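Side-chain contacts in uncharacterized protein (Xanthomonas campestris pv. campestris, PDB 3HIU), which is of unknown function but folds as a ferritin-like bundle of four helices and assembles here as a dimer: residues R6-K9 with W10-A14; V56-C59 with L60-L63; Y101-E104 with H105-A109; M140-W143 with L144-Q148. One frame throughout, in Å; residues are numbered along the deposited sequence.

Interaction 1: residues R6-K9 with W10-A14; sequences RLVK and WLQDA
With CG of Arg6 turned to the carbonyl side of its backbone (chi1 164°) and two further bends along the chain, the arginine reaches forward, so that its CD lies over Trp10, one helical turn on. This CD comes down on one face of the indole, 3.6 Å from the centroid of the six-membered ring, a CH-pi contact displaced toward the rim at CE2. The guanidinium continues past the pyrrole side, its plane tilted 37° against the ring. Lys9 takes a different path: a bend at chi2 (-89°) brings its CD alongside Trp10 CD1, and NZ then reaches Asp13 OD2 at 3.0 Å in a salt bridge that uses the syn lone pair of the carboxylate. On the buried flank of helix 2-28, Leu7 and Leu11 run side by side, with Leu7 CD2 3.8 Å from Leu11 CG, and both also pack on Leu114. Asp91 of the second subunit binds Arg6, Lys9 and Trp10 NE1 together, while Glu159 of that subunit takes Arg6 NE and its Lys95 takes Asp13 OD2. The intrahelical salt bridge is therefore one link in an alternating network of charges, which probably helps to orient both basic chains toward the acidic groups across the dimer interface.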
loop_
_atom_site.group_PDB
_atom_site.type_symbol
_atom_site.label_atom_id
_atom_site.label_comp_id
_atom_site.label_asym_id
_atom_site.label_seq_id
_atom_site.Cartn_x
_atom_site.Cartn_y
_atom_site.Cartn_z
ATOM N N ARG B 6 6.831 23.427 1.054
ATOM C CA ARG B 6 6.253 22.204 0.503
ATOM C C ARG B 6 6.997 20.989 1.058
ATOM O O ARG B 6 6.393 19.978 1.401
ATOM C CB ARG B 6 6.311 22.197 -1.021
ATOM C CG ARG B 6 6.087 20.814 -1.619
ATOM C CD ARG B 6 4.710 20.297 -1.256
ATOM N NE ARG B 6 3.681 21.187 -1.775
ATOM C CZ ARG B 6 2.427 21.221 -1.342
ATOM N NH1 ARG B 6 1.564 22.071 -1.887
ATOM N NH2 ARG B 6 2.037 20.413 -0.364
ATOM N N LEU B 7 8.318 21.103 1.134
ATOM C CA LEU B 7 9.175 20.097 1.751
ATOM C C LEU B 7 8.718 19.881 3.197
ATOM O O LEU B 7 8.503 18.750 3.633
ATOM C CB LEU B 7 10.627 20.591 1.733
ATOM C CG LEU B 7 11.809 19.621 1.657
ATOM C CD1 LEU B 7 13.039 20.258 2.268
ATOM C CD2 LEU B 7 11.497 18.317 2.349
ATOM N N VAL B 8 8.571 20.983 3.930
ATOM C CA VAL B 8 8.071 20.969 5.304
ATOM C C VAL B 8 6.673 20.345 5.389
ATOM O O VAL B 8 6.381 19.557 6.298
ATOM C CB VAL B 8 8.021 22.396 5.883
ATOM C CG1 VAL B 8 7.254 22.418 7.187
ATOM C CG2 VAL B 8 9.436 22.949 6.068
ATOM N N LYS B 9 5.817 20.702 4.432
ATOM C CA LYS B 9 4.479 20.122 4.312
ATOM C C LYS B 9 4.482 18.580 4.221
ATOM O O LYS B 9 3.743 17.910 4.953
ATOM C CB LYS B 9 3.770 20.728 3.102
ATOM C CG LYS B 9 2.262 20.696 3.183
ATOM C CD LYS B 9 1.710 19.411 2.607
ATOM C CE LYS B 9 0.230 19.250 2.918
ATOM N NZ LYS B 9 -0.189 17.840 2.677
ATOM N N TRP B 10 5.309 18.028 3.325
ATOM C CA TRP B 10 5.420 16.575 3.142
ATOM C C TRP B 10 6.231 15.919 4.245
ATOM O O TRP B 10 5.981 14.770 4.606
ATOM C CB TRP B 10 5.989 16.232 1.762
ATOM C CG TRP B 10 5.035 16.592 0.685
ATOM C CD1 TRP B 10 3.730 16.878 0.847
ATOM C CD2 TRP B 10 5.300 16.687 -0.722
ATOM N NE1 TRP B 10 3.150 17.157 -0.366
ATOM C CE2 TRP B 10 4.095 17.040 -1.347
ATOM C CE3 TRP B 10 6.435 16.505 -1.510
ATOM C CZ2 TRP B 10 3.989 17.223 -2.724
ATOM C CZ3 TRP B 10 6.326 16.683 -2.882
ATOM C CH2 TRP B 10 5.115 17.038 -3.471
ATOM N N LEU B 11 7.191 16.647 4.799
ATOM C CA LEU B 11 7.897 16.157 5.978
ATOM C C LEU B 11 6.938 15.917 7.160
ATOM O O LEU B 11 7.055 14.917 7.871
ATOM C CB LEU B 11 9.021 17.118 6.376
ATOM C CG LEU B 11 10.365 16.951 5.665
ATOM C CD1 LEU B 11 11.387 17.920 6.256
ATOM C CD2 LEU B 11 10.870 15.506 5.748
ATOM N N GLN B 12 5.992 16.835 7.363
ATOM C CA GLN B 12 4.999 16.697 8.424
ATOM C C GLN B 12 4.045 15.514 8.224
ATOM O O GLN B 12 3.702 14.832 9.185
ATOM C CB GLN B 12 4.208 17.997 8.599
ATOM C CG GLN B 12 5.010 19.114 9.258
ATOM C CD GLN B 12 4.286 20.436 9.232
ATOM O OE1 GLN B 12 3.564 20.741 8.286
ATOM N NE2 GLN B 12 4.472 21.230 10.273
ATOM N N ASP B 13 3.614 15.284 6.982
ATOM C CA ASP B 13 2.768 14.133 6.654
ATOM C C ASP B 13 3.476 12.858 7.095
ATOM O O ASP B 13 2.920 12.041 7.823
ATOM C CB ASP B 13 2.481 14.061 5.143
ATOM C CG ASP B 13 1.510 15.134 4.666
ATOM O OD1 ASP B 13 0.753 15.681 5.490
ATOM O OD2 ASP B 13 1.495 15.431 3.455
ATOM N N ALA B 14 4.720 12.709 6.651
ATOM C CA ALA B 14 5.526 11.524 6.939
ATOM C C ALA B 14 5.754 11.322 8.430
ATOM O O ALA B 14 5.664 10.202 8.927
ATOM C CB ALA B 14 6.869 11.600 6.213
#

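Interaction 2: residues V56-C59 with L60-L63; sequences VQRC and LELL
Gln57 and Glu61 are hydrogen-bonded one turn apart near the C-terminal end of helix 36-62, a worked case of the i to i+4 side-chain bond in an alpha-helix, here in a ferritin-like four-helix bundle. From Gln57 CB the chain sets off on the carbonyl side (chi1 154°) and stays extended, so that it climbs beside the next turn. CG is the first atom to meet the glutamate, lying 3.5 Å from Glu61 CD. The amide carbon CD follows, 3.6 Å from Glu61 OE2. At the tip, NE2 donates to Glu61 OE2 across 2.6 Å, with an almost straight N-H...O angle of 167°. The acceptor lies in the plane of the amide, yet the amide reaches that oxygen from above the carboxylate plane, and the amide and carboxylate planes are 80° apart. Glu61 itself leans back over the same turn, its CG 3.3 Å from Gln57 O. That carbonyl also accepts the backbone N-H of Glu61, so main chain and side chain join the same two residues. Leu60 packs against Ile67 and Pro68 of the following loop, while Cys59 meets Val126 and Ile129 of helix 124-159. Leu63 is the first residue to leave helical geometry, and the last backbone link is weak, Leu63 N to Cys59 O at 3.4 Å, with Leu63 CD1 resting 3.5 Å from that same oxygen.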
loop_
_atom_site.group_PDB
_atom_site.type_symbol
_atom_site.label_atom_id
_atom_site.label_comp_id
_atom_site.label_asym_id
_atom_site.label_seq_id
_atom_site.Cartn_x
_atom_site.Cartn_y
_atom_site.Cartn_z
ATOM N N VAL B 56 13.015 12.505 10.702
ATOM C CA VAL B 56 12.134 13.439 10.054
ATOM C C VAL B 56 12.056 14.707 10.896
ATOM O O VAL B 56 12.091 15.824 10.367
ATOM C CB VAL B 56 10.728 12.832 9.860
ATOM C CG1 VAL B 56 9.796 13.850 9.259
ATOM C CG2 VAL B 56 10.794 11.620 8.972
ATOM N N GLN B 57 11.974 14.546 12.215
ATOM C CA GLN B 57 11.763 15.703 13.096
ATOM C C GLN B 57 12.972 16.617 13.114
ATOM O O GLN B 57 12.829 17.837 13.196
ATOM C CB GLN B 57 11.438 15.286 14.525
ATOM C CG GLN B 57 11.832 16.343 15.536
ATOM C CD GLN B 57 11.094 16.214 16.844
ATOM O OE1 GLN B 57 10.324 15.276 17.046
ATOM N NE2 GLN B 57 11.320 17.163 17.745
ATOM N N ARG B 58 14.159 16.023 13.055
ATOM C CA ARG B 58 15.369 16.803 12.883
ATOM C C ARG B 58 15.276 17.646 11.609
ATOM O O ARG B 58 15.795 18.770 11.551
ATOM C CB ARG B 58 16.586 15.892 12.838
ATOM C CG ARG B 58 16.844 15.183 14.150
ATOM C CD ARG B 58 18.331 14.910 14.344
ATOM N NE ARG B 58 18.973 14.507 13.093
ATOM C CZ ARG B 58 19.237 13.248 12.748
ATOM N NH1 ARG B 58 19.821 12.987 11.584
ATOM N NH2 ARG B 58 18.922 12.249 13.565
ATOM N N CYS B 59 14.601 17.101 10.599
ATOM C CA CYS B 59 14.402 17.805 9.336
ATOM C C CYS B 59 13.339 18.897 9.449
ATOM O O CYS B 59 13.393 19.906 8.748
ATOM C CB CYS B 59 14.031 16.820 8.225
ATOM S SG CYS B 59 15.389 15.770 7.652
ATOM N N LEU B 60 12.373 18.697 10.334
ATOM C CA LEU B 60 11.348 19.711 10.568
ATOM C C LEU B 60 11.885 20.828 11.469
ATOM O O LEU B 60 11.523 21.997 11.315
ATOM C CB LEU B 60 10.081 19.084 11.166
ATOM C CG LEU B 60 9.067 18.474 10.187
ATOM C CD1 LEU B 60 8.048 17.591 10.918
ATOM C CD2 LEU B 60 8.369 19.567 9.368
ATOM N N GLU B 61 12.756 20.463 12.403
ATOM C CA GLU B 61 13.401 21.445 13.263
ATOM C C GLU B 61 14.386 22.305 12.468
ATOM O O GLU B 61 14.476 23.511 12.678
ATOM C CB GLU B 61 14.075 20.751 14.451
ATOM C CG GLU B 61 13.060 20.184 15.435
ATOM C CD GLU B 61 13.652 19.222 16.448
ATOM O OE1 GLU B 61 14.677 18.578 16.145
ATOM O OE2 GLU B 61 13.079 19.101 17.549
ATOM N N LEU B 62 15.105 21.682 11.542
ATOM C CA LEU B 62 16.017 22.406 10.662
ATOM C C LEU B 62 15.349 23.506 9.815
ATOM O O LEU B 62 15.873 24.617 9.714
ATOM C CB LEU B 62 16.761 21.435 9.738
ATOM C CG LEU B 62 17.399 22.079 8.497
ATOM C CD1 LEU B 62 18.562 22.996 8.904
ATOM C CD2 LEU B 62 17.845 21.044 7.460
ATOM N N LEU B 63 14.213 23.192 9.194
ATOM C CA LEU B 63 13.589 24.104 8.229
ATOM C C LEU B 63 12.514 24.981 8.873
ATOM O O LEU B 63 11.752 25.658 8.177
ATOM C CB LEU B 63 12.987 23.312 7.060
ATOM C CG LEU B 63 13.947 22.497 6.187
ATOM C CD1 LEU B 63 13.247 21.294 5.581
ATOM C CD2 LEU B 63 14.554 23.368 5.108
#

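Interaction 3: residues Y101-E104 with H105-A109; sequences YAFE and HLEIA
On helix 94-120 of this ferritin-like bundle, Tyr101 and His105 meet at the dimer interface, and Glu104 and Glu107 meet in the interior near the bound sodium ion. At the interface, His105 CE1 sits over a face of the Tyr101 ring, 3.3 Å from Tyr101 CZ. The two ring planes are 59° apart, an oblique pairing. His105 ND1 donates to Tyr101 O at 3.2 Å; the carbonyl oxygen lies in the imidazole plane, although the nitrogen stands above the plane of the carbonyl. This bond helps to fix the rotation of the imidazole. On the inward flank, Glu104 and Glu107 point the same way, with Glu104 OE1 only 2.9 Å from Glu107 OE2. Glu137 and Glu18 bring further carboxylates close to this pair, a gathering of acidic groups consistent with a cation site as in ferritin relatives; the side chain of Glu107 is about 3 Å from the sodium ion. The Phe103 ring meets both next-turn neighbours obliquely, its CE2 3.9 Å from Leu106 CD2 and its CE1 equally far from Glu107 CG. Around this turn, Phe103 packs on Met17 and Met24 of helix 2-28, Glu104 meets His45 of helix 36-62 and Met140 of helix 124-159, and His105 stacks on His105 of the second subunit.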
loop_
_atom_site.group_PDB
_atom_site.type_symbol
_atom_site.label_atom_id
_atom_site.label_comp_id
_atom_site.label_asym_id
_atom_site.label_seq_id
_atom_site.Cartn_x
_atom_site.Cartn_y
_atom_site.Cartn_z
ATOM N N TYR B 101 2.256 -4.688 4.131
ATOM C CA TYR B 101 2.944 -4.545 2.854
ATOM C C TYR B 101 2.481 -3.292 2.085
ATOM O O TYR B 101 3.306 -2.576 1.509
ATOM C CB TYR B 101 2.729 -5.824 2.039
ATOM C CG TYR B 101 3.298 -5.818 0.639
ATOM C CD1 TYR B 101 4.653 -6.086 0.408
ATOM C CD2 TYR B 101 2.475 -5.579 -0.462
ATOM C CE1 TYR B 101 5.169 -6.098 -0.881
ATOM C CE2 TYR B 101 2.982 -5.588 -1.751
ATOM C CZ TYR B 101 4.327 -5.845 -1.959
ATOM O OH TYR B 101 4.823 -5.848 -3.248
ATOM N N ALA B 102 1.170 -3.027 2.099
ATOM C CA ALA B 102 0.581 -1.865 1.426
ATOM C C ALA B 102 1.003 -0.546 2.063
ATOM O O ALA B 102 1.271 0.418 1.361
ATOM C CB ALA B 102 -0.938 -1.970 1.399
ATOM N N PHE B 103 1.052 -0.502 3.394
ATOM C CA PHE B 103 1.517 0.702 4.072
ATOM C C PHE B 103 2.993 0.951 3.781
ATOM O O PHE B 103 3.403 2.095 3.611
ATOM C CB PHE B 103 1.267 0.638 5.584
ATOM C CG PHE B 103 1.292 1.997 6.272
ATOM C CD1 PHE B 103 2.439 2.449 6.922
ATOM C CD2 PHE B 103 0.161 2.822 6.270
ATOM C CE1 PHE B 103 2.458 3.699 7.555
ATOM C CE2 PHE B 103 0.172 4.066 6.905
ATOM C CZ PHE B 103 1.322 4.501 7.547
ATOM N N GLU B 104 3.789 -0.117 3.717
ATOM C CA GLU B 104 5.220 -0.000 3.413
ATOM C C GLU B 104 5.412 0.517 1.988
ATOM O O GLU B 104 6.485 1.016 1.632
ATOM C CB GLU B 104 5.945 -1.343 3.574
ATOM C CG GLU B 104 6.033 -1.880 5.010
ATOM C CD GLU B 104 6.859 -0.993 5.934
ATOM O OE1 GLU B 104 7.407 0.026 5.470
ATOM O OE2 GLU B 104 6.959 -1.320 7.134
ATOM N N HIS B 105 4.373 0.383 1.167
ATOM C CA HIS B 105 4.410 0.976 -0.163
ATOM C C HIS B 105 3.841 2.402 -0.189
ATOM O O HIS B 105 4.294 3.244 -0.958
ATOM C CB HIS B 105 3.763 0.045 -1.193
ATOM C CG HIS B 105 4.719 -0.964 -1.745
ATOM N ND1 HIS B 105 4.861 -2.234 -1.216
ATOM C CD2 HIS B 105 5.620 -0.880 -2.759
ATOM C CE1 HIS B 105 5.792 -2.887 -1.889
ATOM N NE2 HIS B 105 6.264 -2.092 -2.829
ATOM N N LEU B 106 2.865 2.674 0.671
ATOM C CA LEU B 106 2.467 4.045 0.917
ATOM C C LEU B 106 3.713 4.818 1.302
ATOM O O LEU B 106 3.997 5.871 0.756
ATOM C CB LEU B 106 1.446 4.114 2.055
ATOM C CG LEU B 106 0.797 5.483 2.280
ATOM C CD1 LEU B 106 0.291 6.041 0.964
ATOM C CD2 LEU B 106 -0.343 5.388 3.297
ATOM N N GLU B 107 4.473 4.276 2.242
ATOM C CA GLU B 107 5.688 4.939 2.708
ATOM C C GLU B 107 6.713 5.157 1.593
ATOM O O GLU B 107 7.225 6.268 1.425
ATOM C CB GLU B 107 6.309 4.174 3.881
ATOM C CG GLU B 107 5.515 4.284 5.182
ATOM C CD GLU B 107 6.297 3.784 6.383
ATOM O OE1 GLU B 107 6.672 4.610 7.238
ATOM O OE2 GLU B 107 6.548 2.562 6.465
ATOM N N ILE B 108 7.015 4.098 0.842
ATOM C CA ILE B 108 7.880 4.207 -0.337
ATOM C C ILE B 108 7.482 5.417 -1.189
ATOM O O ILE B 108 8.213 6.402 -1.273
ATOM C CB ILE B 108 7.816 2.934 -1.202
ATOM C CG1 ILE B 108 8.469 1.758 -0.476
ATOM C CG2 ILE B 108 8.487 3.166 -2.539
ATOM C CD1 ILE B 108 7.875 0.405 -0.840
ATOM N N ALA B 109 6.312 5.347 -1.810
ATOM C CA ALA B 109 5.854 6.436 -2.648
ATOM C C ALA B 109 6.101 7.799 -1.988
ATOM O O ALA B 109 6.654 8.702 -2.611
ATOM C CB ALA B 109 4.393 6.253 -3.006
#

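Interaction 4: residues M140-W143 with L144-Q148; sequences MAEW and LIEHQ
Trp143 and His147 meet face to face, one helical turn apart. Their planes are only 8° from parallel, and the imidazole centroid lies 3.7 Å from that of the indole six-membered ring. His147 CE1 is nearest the ring-fusion carbon, 3.4 Å from Trp143 CE2, while CD2 lies over CZ2 on the benzene side. Trp143 starts on the carbonyl side of its backbone (chi1 -165°), which carries the indole along the helix toward His147. His147 CB adds a CH-pi contact over the same face. The imidazole is also tied to the backbone: ND1 donates to Trp143 O at 2.7 Å, on a lone pair in the carbonyl plane, although the oxygen lies 22° out of the ring plane. The same oxygen accepts His147 N at 3.3 Å, so two donors of one residue grip a single carbonyl and hold the ring against the indole. All this takes place on helix 124-159, the last of the ferritin-like bundle, where Trp143 also touches Arg41 of helix 36-62. Leu144 occupies the neighbouring flank. Its backbone N lies at the edge of the indole, near the ring plane, and its CD2 comes 4.1 Å from Trp143 CE3. Leu144 N bonds to Met140 O at 3.2 Å, and the leucine side chain packs on Ser100 of helix 94-120.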
loop_
_atom_site.group_PDB
_atom_site.type_symbol
_atom_site.label_atom_id
_atom_site.label_comp_id
_atom_site.label_asym_id
_atom_site.label_seq_id
_atom_site.Cartn_x
_atom_site.Cartn_y
_atom_site.Cartn_z
HETATM N N MSE B 140 12.006 -3.623 4.087
HETATM C CA MSE B 140 10.947 -4.199 4.926
HETATM C C MSE B 140 9.811 -4.801 4.097
HETATM O O MSE B 140 9.355 -5.920 4.355
HETATM C CB MSE B 140 10.406 -3.130 5.879
HETATM C CG MSE B 140 9.295 -3.599 6.827
HETATM SE SE MSE B 140 9.775 -5.084 8.012
HETATM C CE MSE B 140 8.601 -4.673 9.493
ATOM N N ALA B 141 9.366 -4.038 3.101
ATOM C CA ALA B 141 8.309 -4.470 2.202
ATOM C C ALA B 141 8.719 -5.776 1.541
ATOM O O ALA B 141 7.908 -6.707 1.401
ATOM C CB ALA B 141 8.050 -3.391 1.149
ATOM N N GLU B 142 9.989 -5.835 1.135
ATOM C CA GLU B 142 10.555 -7.049 0.564
ATOM C C GLU B 142 10.502 -8.215 1.538
ATOM O O GLU B 142 10.259 -9.353 1.145
ATOM C CB GLU B 142 11.998 -6.815 0.139
ATOM C CG GLU B 142 12.153 -6.359 -1.288
ATOM C CD GLU B 142 13.567 -6.543 -1.794
ATOM O OE1 GLU B 142 13.979 -5.783 -2.698
ATOM O OE2 GLU B 142 14.268 -7.448 -1.286
ATOM N N TRP B 143 10.731 -7.936 2.815
ATOM C CA TRP B 143 10.720 -9.004 3.802
ATOM C C TRP B 143 9.358 -9.688 3.872
ATOM O O TRP B 143 9.270 -10.910 3.950
ATOM C CB TRP B 143 11.126 -8.484 5.182
ATOM C CG TRP B 143 11.477 -9.595 6.139
ATOM C CD1 TRP B 143 12.735 -10.029 6.469
ATOM C CD2 TRP B 143 10.561 -10.429 6.877
ATOM N NE1 TRP B 143 12.656 -11.068 7.368
ATOM C CE2 TRP B 143 11.339 -11.331 7.634
ATOM C CE3 TRP B 143 9.167 -10.489 6.971
ATOM C CZ2 TRP B 143 10.761 -12.288 8.475
ATOM C CZ3 TRP B 143 8.600 -11.437 7.808
ATOM C CH2 TRP B 143 9.396 -12.324 8.546
ATOM N N LEU B 144 8.297 -8.896 3.834
ATOM C CA LEU B 144 6.952 -9.426 4.022
ATOM C C LEU B 144 6.437 -10.229 2.826
ATOM O O LEU B 144 5.815 -11.279 3.005
ATOM C CB LEU B 144 5.970 -8.286 4.322
ATOM C CG LEU B 144 6.193 -7.380 5.528
ATOM C CD1 LEU B 144 5.349 -6.149 5.324
ATOM C CD2 LEU B 144 5.799 -8.105 6.792
ATOM N N ILE B 145 6.685 -9.727 1.615
ATOM C CA ILE B 145 6.087 -10.312 0.406
ATOM C C ILE B 145 6.820 -11.574 -0.042
ATOM O O ILE B 145 6.327 -12.344 -0.877
ATOM C CB ILE B 145 6.044 -9.311 -0.769
ATOM C CG1 ILE B 145 4.861 -9.613 -1.710
ATOM C CG2 ILE B 145 7.370 -9.325 -1.531
ATOM C CD1 ILE B 145 3.483 -9.255 -1.146
ATOM N N GLU B 146 8.008 -11.775 0.509
ATOM C CA GLU B 146 8.728 -13.011 0.280
ATOM C C GLU B 146 8.267 -14.062 1.291
ATOM O O GLU B 146 7.845 -15.150 0.910
ATOM C CB GLU B 146 10.236 -12.764 0.319
ATOM C CG GLU B 146 10.691 -11.825 -0.797
ATOM C CD GLU B 146 12.193 -11.619 -0.839
ATOM O OE1 GLU B 146 12.634 -10.569 -1.359
ATOM O OE2 GLU B 146 12.932 -12.503 -0.356
ATOM N N HIS B 147 8.302 -13.713 2.573
ATOM C CA HIS B 147 7.853 -14.612 3.630
ATOM C C HIS B 147 6.346 -14.776 3.617
ATOM O O HIS B 147 5.793 -15.571 4.378
ATOM C CB HIS B 147 8.284 -14.078 4.996
ATOM C CG HIS B 147 9.766 -14.068 5.193
ATOM N ND1 HIS B 147 10.592 -13.149 4.582
ATOM C CD2 HIS B 147 10.573 -14.873 5.926
ATOM C CE1 HIS B 147 11.844 -13.388 4.930
ATOM N NE2 HIS B 147 11.861 -14.426 5.747
ATOM N N GLN B 148 5.680 -14.012 2.760
ATOM C CA GLN B 148 4.232 -13.969 2.775
ATOM C C GLN B 148 3.676 -15.358 2.521
ATOM O O GLN B 148 2.914 -15.906 3.314
ATOM C CB GLN B 148 3.716 -12.999 1.710
ATOM C CG GLN B 148 2.273 -12.569 1.947
ATOM C CD GLN B 148 1.449 -12.525 0.671
ATOM O OE1 GLN B 148 1.961 -12.769 -0.426
ATOM N NE2 GLN B 148 0.161 -12.218 0.813
#

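How the interactions relate
The four contacts sample each helix of the bundle once. Interactions 1 and 2 lie toward one end, their centres about 10 Å apart, and touch directly: Leu11 CD1 meets Cys59 CB at 3.5 Å, and Leu7 CD1 meets Leu63 CD1 at the same distance. Interactions 3 and 4, with centres about 12 Å apart, touch through Tyr101 CE1 and Ile145 CB at 3.3 Å. Interactions 1 and 4 fall on opposite sides of the chain's centre, about 27 Å between centres. The sodium ion, bound by Thr49 and Gln52, is closest to interaction 3; the side chain of Met140 of interaction 4, a selenomethionine here, lies about 7 Å from it. Interactions 1, 3 and 4 all reach the second subunit, whereas interaction 2 does not.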